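3-chlorocatechol 1,2-dioxygenase (Rhodococcus opacus, PDB 2BOY) probably uses a ferric iron to cleave the ring of catechols, 3-chlorocatechol among them, between the two hydroxylated carbons during aromatic breakdown. Local coordinates at residues M124-A129 / A190-I195; A165-P170 / A186-H191; L204-Y209 / P226-S231. All blocks are in the same frame, centred on the assembly; numbering follows the deposited sequence. Where two conformers were deposited one is given.

Contact 1: residues M124-A129 / A190-I195; sequences MWQADA and AHLHWI. With FE (Fe (III) ion), chain I; BHO (benzhydroxamic acid), chain J.
His-193 O takes the N-H of Trp-125 at 3.2 Å and, from the neighbouring residue, a CA-H contact from Met-124. The return bond, His-193 N to Trp-125 O, is 2.9 Å, so this is a hydrogen-bonded antiparallel pair in the beta core of an intradiol dioxygenase, where His-191 and His-193 bind the ferric iron with Tyr-133. On the iron side, the five-membered ring of the Trp-125 indole lies flat against the His-193 imidazole in an offset stack, planes only 6° apart and centroids 4.1 Å apart. With chi1 at 66°, Trp-125 CG sits between its own N and carbonyl carbon, which swings the indole over the neighbouring strand, where CH2 meets Ile-195 CD1 at 3.6 Å. An alanine in place of Trp-125 would probably leave one face of the His-193 ring without its stacking partner and the imidazole less firmly set toward the iron. Met-124 and Trp-194 occupy the other face of the sheet, Met-124 CG poised 3.4 Å above the centre of the Trp-194 six-membered ring and SD farther off in a Met-aromatic contact. Where the strands part, a water bridges the two segments, accepting from Ala-127 N at 2.9 Å and donating to His-191 O at 2.8 Å.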
loop_
_atom_site.group_PDB
_atom_site.type_symbol
_atom_site.label_atom_id
_atom_site.label_comp_id
_atom_site.label_asym_id
_atom_site.label_seq_id
_atom_site.Cartn_x
_atom_site.Cartn_y
_atom_site.Cartn_z
ATOM N N MET A 124 -9.003 26.723 -11.914
ATOM C CA MET A 124 -8.807 25.782 -13.043
ATOM C C MET A 124 -7.335 25.487 -13.210
ATOM O O MET A 124 -6.528 26.381 -13.026
ATOM C CB MET A 124 -9.389 26.374 -14.320
ATOM C CG MET A 124 -9.676 25.356 -15.453
ATOM S SD MET A 124 -8.211 24.860 -16.476
ATOM C CE MET A 124 -8.347 25.959 -17.899
ATOM N N TRP A 125 -6.986 24.216 -13.420
ATOM C CA TRP A 125 -5.599 23.868 -13.726
ATOM C C TRP A 125 -5.590 22.824 -14.805
ATOM O O TRP A 125 -6.536 22.039 -14.941
ATOM C CB TRP A 125 -4.788 23.429 -12.471
ATOM C CG TRP A 125 -5.206 22.147 -11.778
ATOM C CD1 TRP A 125 -4.508 20.978 -11.753
ATOM C CD2 TRP A 125 -6.362 21.940 -10.925
ATOM N NE1 TRP A 125 -5.149 20.047 -10.967
ATOM C CE2 TRP A 125 -6.309 20.589 -10.471
ATOM C CE3 TRP A 125 -7.454 22.748 -10.536
ATOM C CZ2 TRP A 125 -7.309 20.009 -9.644
ATOM C CZ3 TRP A 125 -8.455 22.184 -9.713
ATOM C CH2 TRP A 125 -8.378 20.817 -9.286
ATOM N N GLN A 126 -4.506 22.801 -15.572
ATOM C CA GLN A 126 -4.414 21.905 -16.702
ATOM C C GLN A 126 -2.935 21.770 -17.002
ATOM O O GLN A 126 -2.128 22.598 -16.570
ATOM C CB GLN A 126 -5.144 22.492 -17.934
ATOM C CG GLN A 126 -4.449 23.792 -18.493
ATOM C CD GLN A 126 -5.026 24.234 -19.805
ATOM O OE1 GLN A 126 -5.972 25.018 -19.845
ATOM N NE2 GLN A 126 -4.433 23.756 -20.903
ATOM N N ALA A 127 -2.623 20.756 -17.796
ATOM C CA ALA A 127 -1.288 20.548 -18.322
ATOM C C ALA A 127 -1.084 21.410 -19.555
ATOM O O ALA A 127 -2.036 21.886 -20.156
ATOM C CB ALA A 127 -1.108 19.067 -18.683
ATOM N N ASP A 128 0.184 21.586 -19.953
ATOM C CA ASP A 128 0.473 22.351 -21.141
ATOM C C ASP A 128 0.390 21.444 -22.372
ATOM O O ASP A 128 -0.024 20.285 -22.277
ATOM C CB ASP A 128 1.860 23.062 -21.015
ATOM C CG ASP A 128 3.041 22.101 -21.129
ATOM O OD1 ASP A 128 2.877 20.869 -21.308
ATOM O OD2 ASP A 128 4.207 22.510 -21.018
ATOM N N ALA A 129 0.757 21.986 -23.547
ATOM C CA ALA A 129 0.651 21.230 -24.792
ATOM C C ALA A 129 1.648 20.067 -24.884
ATOM O O ALA A 129 1.535 19.225 -25.798
ATOM C CB ALA A 129 0.796 22.186 -26.064
ATOM N N ALA A 190 -6.733 14.142 -22.498
ATOM C CA ALA A 190 -6.549 15.587 -22.188
ATOM C C ALA A 190 -7.714 16.100 -21.390
ATOM O O ALA A 190 -8.823 15.698 -21.671
ATOM C CB ALA A 190 -6.452 16.370 -23.492
ATOM N N HIS A 191 -7.476 16.996 -20.426
ATOM C CA HIS A 191 -8.568 17.467 -19.544
ATOM C C HIS A 191 -8.258 18.822 -18.881
ATOM O O HIS A 191 -7.090 19.201 -18.715
ATOM C CB HIS A 191 -8.847 16.411 -18.442
ATOM C CG HIS A 191 -7.632 16.071 -17.643
ATOM N ND1 HIS A 191 -6.723 15.115 -18.031
ATOM C CD2 HIS A 191 -7.134 16.636 -16.520
ATOM C CE1 HIS A 191 -5.721 15.091 -17.164
ATOM N NE2 HIS A 191 -5.959 15.996 -16.221
ATOM N N LEU A 192 -9.325 19.520 -18.477
ATOM C CA LEU A 192 -9.258 20.731 -17.700
ATOM C C LEU A 192 -9.830 20.353 -16.342
ATOM O O LEU A 192 -10.910 19.735 -16.310
ATOM C CB LEU A 192 -10.147 21.808 -18.319
ATOM C CG LEU A 192 -9.869 22.098 -19.801
ATOM C CD1 LEU A 192 -10.806 23.213 -20.255
ATOM C CD2 LEU A 192 -8.384 22.560 -19.879
ATOM N N HIS A 193 -9.111 20.710 -15.268
ATOM C CA HIS A 193 -9.544 20.450 -13.844
ATOM C C HIS A 193 -10.269 21.679 -13.312
ATOM O O HIS A 193 -9.827 22.789 -13.579
ATOM C CB HIS A 193 -8.328 20.294 -12.946
ATOM C CG HIS A 193 -7.610 18.978 -13.082
ATOM N ND1 HIS A 193 -8.024 17.856 -12.402
ATOM C CD2 HIS A 193 -6.486 18.618 -13.764
ATOM C CE1 HIS A 193 -7.215 16.846 -12.689
ATOM N NE2 HIS A 193 -6.283 17.281 -13.525
ATOM N N TRP A 194 -11.302 21.519 -12.457
ATOM C CA TRP A 194 -12.018 22.672 -11.933
ATOM C C TRP A 194 -12.417 22.394 -10.486
ATOM O O TRP A 194 -12.836 21.280 -10.175
ATOM C CB TRP A 194 -13.326 22.886 -12.688
ATOM C CG TRP A 194 -13.179 23.068 -14.167
ATOM C CD1 TRP A 194 -13.068 22.084 -15.108
ATOM C CD2 TRP A 194 -13.141 24.312 -14.875
ATOM N NE1 TRP A 194 -12.932 22.654 -16.354
ATOM C CE2 TRP A 194 -12.994 24.013 -16.240
ATOM C CE3 TRP A 194 -13.202 25.665 -14.487
ATOM C CZ2 TRP A 194 -12.935 25.002 -17.218
ATOM C CZ3 TRP A 194 -13.132 26.655 -15.472
ATOM C CH2 TRP A 194 -13.000 26.313 -16.810
ATOM N N ILE A 195 -12.216 23.388 -9.631
ATOM C CA ILE A 195 -12.862 23.412 -8.295
ATOM C C ILE A 195 -13.693 24.671 -8.291
ATOM O O ILE A 195 -13.166 25.766 -8.535
ATOM C CB ILE A 195 -11.828 23.377 -7.150
ATOM C CG1 ILE A 195 -11.165 21.984 -7.085
ATOM C CG2 ILE A 195 -12.511 23.696 -5.748
ATOM C CD1 ILE A 195 -9.899 21.939 -6.194
HETATM FE FE FE I . -4.738 16.176 -14.595
HETATM C C1 BHO J . -4.299 12.975 -12.438
HETATM C C2 BHO J . -5.216 12.006 -11.806
HETATM C C3 BHO J . -4.685 10.827 -11.282
HETATM C C4 BHO J . -3.305 10.588 -11.389
HETATM C C5 BHO J . -2.459 11.502 -11.993
HETATM C C6 BHO J . -2.945 12.694 -12.532
HETATM C C BHO J . -4.872 14.240 -12.997
HETATM O O1 BHO J . -6.001 14.198 -13.362
HETATM N N BHO J . -4.232 15.379 -13.167
HETATM O O2 BHO J . -3.530 15.927 -12.302
HETATM O O HOH W 1 -4.536 18.552 -17.862
#

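Contact 2: residues A165-P170 / A186-H191; sequences APYEIP and AWRPAH. With FE (Fe (III) ion), chain I; BHO (benzhydroxamic acid), chain J.
Ala-186 CB and Ile-169 CB meet at 4.3 Å, and Pro-166 CB lies 3.9 Å from Trp-187 CE3; these apolar contacts lie on either side of the Tyr-167/Arg-188 pair, where strand 167-168 runs antiparallel to strand 187-197. Ile-169 also packs on helices 47-54 and 174-181, and its CD1 touches C5 in the ring of the bound benzhydroxamic acid, so the two segments contribute Ile-169, Arg-188 and His-191 to the ligand pocket. Away from that pocket, Glu-168 lays its aliphatic chain across the indole of Trp-187: CG sits 3.4 Å from the centroid of the five-membered ring, over its face, and the extended chain brings the carboxylate into a stack with its plane 14° from the ring's. Trp-215 stacks on Trp-187 as well.

The backbones are tied by the hydrogen-bonded pair of Tyr-167 and Arg-188, with Arg-188 N to Tyr-167 O at 2.8 Å, and two residues further along by Ile-169 N to Ala-186 O at 2.9 Å. At the polar edges two waters take over. One joins Glu-168 OE2 to Ala-186 N; the other joins Ala-165 O to His-191 N.

His-191 ND1 donates to Pro-189 O at 2.8 Å, in the ring plane, which, with the iron bond at NE2, holds the imidazole's rotation. Arg-188 starts on the same face as Tyr-167 but bends at chi2 and chi3 (-140° and 58°), carrying its guanidinium away from the strand pair to the ligand. There NH1 meets O1 of the benzhydroxamic acid in a hydrogen bond modelled so short that its length is doubtful. A salt bridge from NH2 to Asp-219, with bonds to Gln-207 and Tyr-209, grips the guanidinium and probably keeps its NH1 side turned to O1.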
loop_
_atom_site.group_PDB
_atom_site.type_symbol
_atom_site.label_atom_id
_atom_site.label_comp_id
_atom_site.label_asym_id
_atom_site.label_seq_id
_atom_site.Cartn_x
_atom_site.Cartn_y
_atom_site.Cartn_z
ATOM N N ALA A 165 -2.471 18.693 -23.758
ATOM C CA ALA A 165 -2.158 17.351 -24.237
ATOM C C ALA A 165 -2.591 16.300 -23.217
ATOM O O ALA A 165 -2.619 16.576 -22.028
ATOM C CB ALA A 165 -0.636 17.214 -24.474
ATOM N N PRO A 166 -2.851 15.084 -23.682
ATOM C CA PRO A 166 -2.913 13.935 -22.786
ATOM C C PRO A 166 -1.584 13.783 -22.047
ATOM O O PRO A 166 -0.561 14.267 -22.517
ATOM C CB PRO A 166 -3.073 12.741 -23.733
ATOM C CG PRO A 166 -3.525 13.283 -25.027
ATOM C CD PRO A 166 -3.103 14.723 -25.096
ATOM N N TYR A 167 -1.647 13.094 -20.898
ATOM C CA TYR A 167 -0.609 12.985 -19.855
ATOM C C TYR A 167 -0.256 11.480 -19.699
ATOM O O TYR A 167 -1.188 10.677 -19.630
ATOM C CB TYR A 167 -1.229 13.518 -18.520
ATOM C CG TYR A 167 -0.308 13.489 -17.296
ATOM C CD1 TYR A 167 -0.424 12.494 -16.306
ATOM C CD2 TYR A 167 0.666 14.467 -17.120
ATOM C CE1 TYR A 167 0.448 12.470 -15.190
ATOM C CE2 TYR A 167 1.521 14.456 -16.013
ATOM C CZ TYR A 167 1.422 13.449 -15.068
ATOM O OH TYR A 167 2.291 13.453 -13.989
ATOM N N GLU A 168 1.042 11.094 -19.659
ATOM C CA GLU A 168 1.427 9.791 -19.157
ATOM C C GLU A 168 1.897 9.914 -17.697
ATOM O O GLU A 168 2.680 10.802 -17.362
ATOM C CB GLU A 168 2.575 9.220 -20.022
ATOM C CG GLU A 168 2.206 7.974 -20.808
ATOM C CD GLU A 168 3.401 7.247 -21.414
ATOM O OE1 GLU A 168 4.167 7.892 -22.164
ATOM O OE2 GLU A 168 3.544 6.022 -21.153
ATOM N N ILE A 169 1.423 9.036 -16.819
ATOM C CA ILE A 169 2.061 8.883 -15.506
ATOM C C ILE A 169 3.539 8.519 -15.767
ATOM O O ILE A 169 3.802 7.561 -16.473
ATOM C CB ILE A 169 1.362 7.746 -14.694
ATOM C CG1 ILE A 169 -0.170 7.945 -14.634
ATOM C CG2 ILE A 169 1.998 7.570 -13.280
ATOM C CD1 ILE A 169 -0.642 9.352 -14.299
ATOM N N PRO A 170 4.503 9.252 -15.202
ATOM C CA PRO A 170 5.931 9.057 -15.577
ATOM C C PRO A 170 6.505 7.705 -15.180
ATOM O O PRO A 170 6.316 7.300 -14.028
ATOM C CB PRO A 170 6.645 10.210 -14.853
ATOM C CG PRO A 170 5.504 11.169 -14.578
ATOM C CD PRO A 170 4.338 10.306 -14.191
ATOM N N ALA A 186 -0.323 4.013 -19.486
ATOM C CA ALA A 186 -0.203 4.963 -18.395
ATOM C C ALA A 186 -0.839 6.317 -18.706
ATOM O O ALA A 186 -0.470 7.312 -18.093
ATOM C CB ALA A 186 1.279 5.138 -18.066
ATOM N N TRP A 187 -1.781 6.374 -19.653
ATOM C CA TRP A 187 -2.257 7.669 -20.176
ATOM C C TRP A 187 -3.579 8.120 -19.564
ATOM O O TRP A 187 -4.492 7.319 -19.433
ATOM C CB TRP A 187 -2.531 7.561 -21.665
ATOM C CG TRP A 187 -1.278 7.437 -22.468
ATOM C CD1 TRP A 187 -0.641 6.262 -22.867
ATOM C CD2 TRP A 187 -0.487 8.513 -22.966
ATOM N NE1 TRP A 187 0.481 6.568 -23.606
ATOM C CE2 TRP A 187 0.603 7.937 -23.690
ATOM C CE3 TRP A 187 -0.583 9.920 -22.891
ATOM C CZ2 TRP A 187 1.582 8.723 -24.307
ATOM C CZ3 TRP A 187 0.382 10.693 -23.522
ATOM C CH2 TRP A 187 1.459 10.092 -24.209
ATOM N N ARG A 188 -3.669 9.418 -19.294
ATOM C CA ARG A 188 -4.953 10.111 -19.114
ATOM C C ARG A 188 -5.264 10.889 -20.422
ATOM O O ARG A 188 -4.361 11.521 -20.985
ATOM C CB ARG A 188 -4.827 11.139 -17.975
ATOM C CG ARG A 188 -4.437 10.530 -16.628
ATOM C CD ARG A 188 -5.211 11.179 -15.451
ATOM N NE ARG A 188 -6.639 10.999 -15.707
ATOM C CZ ARG A 188 -7.581 11.912 -15.519
ATOM N NH1 ARG A 188 -7.274 13.124 -15.046
ATOM N NH2 ARG A 188 -8.824 11.606 -15.870
ATOM N N PRO A 189 -6.531 10.916 -20.844
ATOM C CA PRO A 189 -6.931 11.750 -21.988
ATOM C C PRO A 189 -6.777 13.211 -21.548
ATOM O O PRO A 189 -6.690 13.466 -20.320
ATOM C CB PRO A 189 -8.407 11.407 -22.187
ATOM C CG PRO A 189 -8.883 11.062 -20.800
ATOM C CD PRO A 189 -7.698 10.248 -20.207
ATOM N N ALA A 190 -6.733 14.142 -22.498
ATOM C CA ALA A 190 -6.549 15.587 -22.188
ATOM C C ALA A 190 -7.714 16.100 -21.390
ATOM O O ALA A 190 -8.823 15.698 -21.671
ATOM C CB ALA A 190 -6.452 16.370 -23.492
ATOM N N HIS A 191 -7.476 16.996 -20.426
ATOM C CA HIS A 191 -8.568 17.467 -19.544
ATOM C C HIS A 191 -8.258 18.822 -18.881
ATOM O O HIS A 191 -7.090 19.201 -18.715
ATOM C CB HIS A 191 -8.847 16.411 -18.442
ATOM C CG HIS A 191 -7.632 16.071 -17.643
ATOM N ND1 HIS A 191 -6.723 15.115 -18.031
ATOM C CD2 HIS A 191 -7.134 16.636 -16.520
ATOM C CE1 HIS A 191 -5.721 15.091 -17.164
ATOM N NE2 HIS A 191 -5.959 15.996 -16.221
HETATM FE FE FE I . -4.738 16.176 -14.595
HETATM C C1 BHO J . -4.299 12.975 -12.438
HETATM C C2 BHO J . -5.216 12.006 -11.806
HETATM C C3 BHO J . -4.685 10.827 -11.282
HETATM C C4 BHO J . -3.305 10.588 -11.389
HETATM C C5 BHO J . -2.459 11.502 -11.993
HETATM C C6 BHO J . -2.945 12.694 -12.532
HETATM C C BHO J . -4.872 14.240 -12.997
HETATM O O1 BHO J . -6.001 14.198 -13.362
HETATM N N BHO J . -4.232 15.379 -13.167
HETATM O O2 BHO J . -3.530 15.927 -12.302
HETATM O O HOH W 2 -4.471 17.020 -20.021
HETATM O O HOH W 3 1.990 3.787 -21.131
#

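Contact 3: residues L204-Y209 / P226-S231; sequences LTTQLY and PELLLS
Strand 204-210 and the start of strand 229-236 run parallel where Tyr-209 pairs with Leu-229, and two backbone bonds join them. Tyr-209 N donates to Leu-228 O at 2.8 Å, almost straight at 176°, and Leu-230 N donates back to Tyr-209 O, also at 2.8 Å. A 3-10 turn, 226-228, leads into this pairing and points Leu-228 at the neighbouring strand. Leu-228 has the largest share of the packing: its CB lies 3.9 Å from Tyr-209 CD1, while its CD2 reaches Thr-206 OG1 at 3.3 Å and Leu-208 CD2 at 3.9 Å. Its CG, anti to the carbonyl carbon (chi1 -55°), brings both methyls back along strand 204-210 toward Thr-206. This aliphatic cover buries Gln-207 O, which has no polar partner in the model. Leu-230 crosses Leu-208 at about a right angle, CD1 to CB at 3.8 Å, and Leu-229 CD2 rests on Tyr-209 CB at 3.7 Å. The buried polar ends find partners outside the two segments: Thr-206 OG1 bonds to Gln-71 O, and Gln-207 OE1 and Tyr-209 OH to Arg-188. Leu-208 and Leu-230 pack against Phe-105 of strand 102-110 and Tyr-247 of strand 241-250, while strand 187-197 flanks 204-210, Leu-192 bonding Leu-208 and Trp-194 bonding Thr-206.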
loop_
_atom_site.group_PDB
_atom_site.type_symbol
_atom_site.label_atom_id
_atom_site.label_comp_id
_atom_site.label_asym_id
_atom_site.label_seq_id
_atom_site.Cartn_x
_atom_site.Cartn_y
_atom_site.Cartn_z
ATOM N N LEU A 204 -18.063 22.029 -6.258
ATOM C CA LEU A 204 -18.036 20.985 -7.234
ATOM C C LEU A 204 -16.577 20.836 -7.668
ATOM O O LEU A 204 -15.960 21.811 -8.041
ATOM C CB LEU A 204 -18.903 21.368 -8.449
ATOM C CG LEU A 204 -18.740 20.549 -9.738
ATOM C CD1 LEU A 204 -19.033 19.075 -9.486
ATOM C CD2 LEU A 204 -19.629 21.121 -10.865
ATOM N N THR A 205 -16.045 19.634 -7.571
ATOM C CA THR A 205 -14.777 19.270 -8.228
ATOM C C THR A 205 -15.027 18.422 -9.434
ATOM O O THR A 205 -15.674 17.376 -9.349
ATOM C CB THR A 205 -13.905 18.520 -7.228
ATOM O OG1 THR A 205 -13.548 19.430 -6.173
ATOM C CG2 THR A 205 -12.504 18.113 -7.895
ATOM N N THR A 206 -14.442 18.801 -10.579
ATOM C CA THR A 206 -14.734 18.036 -11.769
ATOM C C THR A 206 -13.612 18.211 -12.812
ATOM O O THR A 206 -12.634 18.919 -12.567
ATOM C CB THR A 206 -16.157 18.432 -12.312
ATOM O OG1 THR A 206 -16.601 17.495 -13.306
ATOM C CG2 THR A 206 -16.199 19.825 -12.990
ATOM N N GLN A 207 -13.772 17.539 -13.938
ATOM C CA GLN A 207 -12.785 17.588 -15.034
ATOM C C GLN A 207 -13.573 17.610 -16.310
ATOM O O GLN A 207 -14.624 16.972 -16.388
ATOM C CB GLN A 207 -11.984 16.298 -15.063
ATOM C CG GLN A 207 -11.041 16.157 -13.880
ATOM C CD GLN A 207 -10.003 15.089 -14.076
ATOM O OE1 GLN A 207 -9.524 14.858 -15.195
ATOM N NE2 GLN A 207 -9.628 14.449 -12.983
ATOM N N LEU A 208 -13.048 18.263 -17.345
ATOM C CA LEU A 208 -13.741 18.196 -18.643
ATOM C C LEU A 208 -12.744 17.678 -19.674
ATOM O O LEU A 208 -11.606 18.080 -19.645
ATOM C CB LEU A 208 -14.265 19.590 -19.043
ATOM C CG LEU A 208 -15.315 20.132 -18.046
ATOM C CD1 LEU A 208 -15.660 21.595 -18.306
ATOM C CD2 LEU A 208 -16.584 19.256 -18.055
ATOM N N TYR A 209 -13.192 16.779 -20.532
ATOM C CA TYR A 209 -12.371 16.066 -21.509
ATOM C C TYR A 209 -12.820 16.483 -22.907
ATOM O O TYR A 209 -13.796 17.198 -23.044
ATOM C CB TYR A 209 -12.607 14.578 -21.349
ATOM C CG TYR A 209 -12.342 14.074 -19.945
ATOM C CD1 TYR A 209 -13.376 13.953 -19.024
ATOM C CD2 TYR A 209 -11.045 13.710 -19.554
ATOM C CE1 TYR A 209 -13.129 13.511 -17.732
ATOM C CE2 TYR A 209 -10.786 13.267 -18.257
ATOM C CZ TYR A 209 -11.836 13.169 -17.363
ATOM O OH TYR A 209 -11.600 12.708 -16.087
ATOM N N PRO A 226 -19.430 10.401 -19.070
ATOM C CA PRO A 226 -19.955 10.864 -20.344
ATOM C C PRO A 226 -20.453 12.300 -20.278
ATOM O O PRO A 226 -20.428 12.943 -21.311
ATOM C CB PRO A 226 -21.106 9.890 -20.651
ATOM C CG PRO A 226 -21.474 9.235 -19.334
ATOM C CD PRO A 226 -20.211 9.280 -18.480
ATOM N N GLU A 227 -20.935 12.768 -19.130
ATOM C CA GLU A 227 -21.407 14.155 -19.002
ATOM C C GLU A 227 -20.288 15.168 -19.127
ATOM O O GLU A 227 -20.569 16.345 -19.321
ATOM C CB GLU A 227 -22.112 14.400 -17.655
ATOM C CG GLU A 227 -23.293 13.469 -17.385
ATOM C CD GLU A 227 -22.907 12.094 -16.817
ATOM O OE1 GLU A 227 -23.837 11.249 -16.599
ATOM O OE2 GLU A 227 -21.696 11.818 -16.608
ATOM N N LEU A 228 -19.035 14.695 -19.069
ATOM C CA LEU A 228 -17.850 15.586 -18.997
ATOM C C LEU A 228 -17.053 15.674 -20.323
ATOM O O LEU A 228 -15.969 16.255 -20.381
ATOM C CB LEU A 228 -16.918 15.076 -17.884
ATOM C CG LEU A 228 -17.605 14.940 -16.494
ATOM C CD1 LEU A 228 -16.650 14.313 -15.490
ATOM C CD2 LEU A 228 -18.138 16.325 -16.023
ATOM N N LEU A 229 -17.608 15.112 -21.378
ATOM C CA LEU A 229 -16.989 15.200 -22.688
ATOM C C LEU A 229 -17.440 16.452 -23.467
ATOM O O LEU A 229 -18.644 16.673 -23.679
ATOM C CB LEU A 229 -17.229 13.908 -23.472
ATOM C CG LEU A 229 -16.571 12.643 -22.850
ATOM C CD1 LEU A 229 -17.310 11.403 -23.346
ATOM C CD2 LEU A 229 -15.114 12.604 -23.270
ATOM N N LEU A 230 -16.470 17.275 -23.856
ATOM C CA LEU A 230 -16.762 18.524 -24.548
ATOM C C LEU A 230 -16.670 18.322 -26.046
ATOM O O LEU A 230 -15.872 17.500 -26.502
ATOM C CB LEU A 230 -15.719 19.579 -24.196
ATOM C CG LEU A 230 -15.583 20.002 -22.729
ATOM C CD1 LEU A 230 -14.373 20.929 -22.574
ATOM C CD2 LEU A 230 -16.851 20.676 -22.204
ATOM N N SER A 231 -17.479 19.076 -26.783
ATOM C CA SER A 231 -17.344 19.180 -28.240
ATOM C C SER A 231 -16.635 20.478 -28.584
ATOM O O SER A 231 -16.900 21.519 -27.994
ATOM C CB SER A 231 -18.717 19.145 -28.906
ATOM O OG SER A 231 -19.508 20.235 -28.479
#

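Contacts 1 and 3 are buried; contact 2 is only partly so, with Glu-168 at the surface. Strand 187-197 serves both contacts 1 and 2, which share Ala-190 and His-191, and it also pairs with strand 204-210 of contact 3, so all three belong to one sheet. Their chemistry follows position: contact 1 stacks an indole on one of its two iron-binding histidines, contact 2 combines pocket residues with water-bridged edges, and contact 3 is mainly aliphatic. Contacts 2 and 3 are joined through Arg-188, whose guanidinium reaches both Gln-207 and Tyr-209. Gln-207 also packs against both iron-binding histidines, so that this residue of contact 3 lies in the second shell of the site.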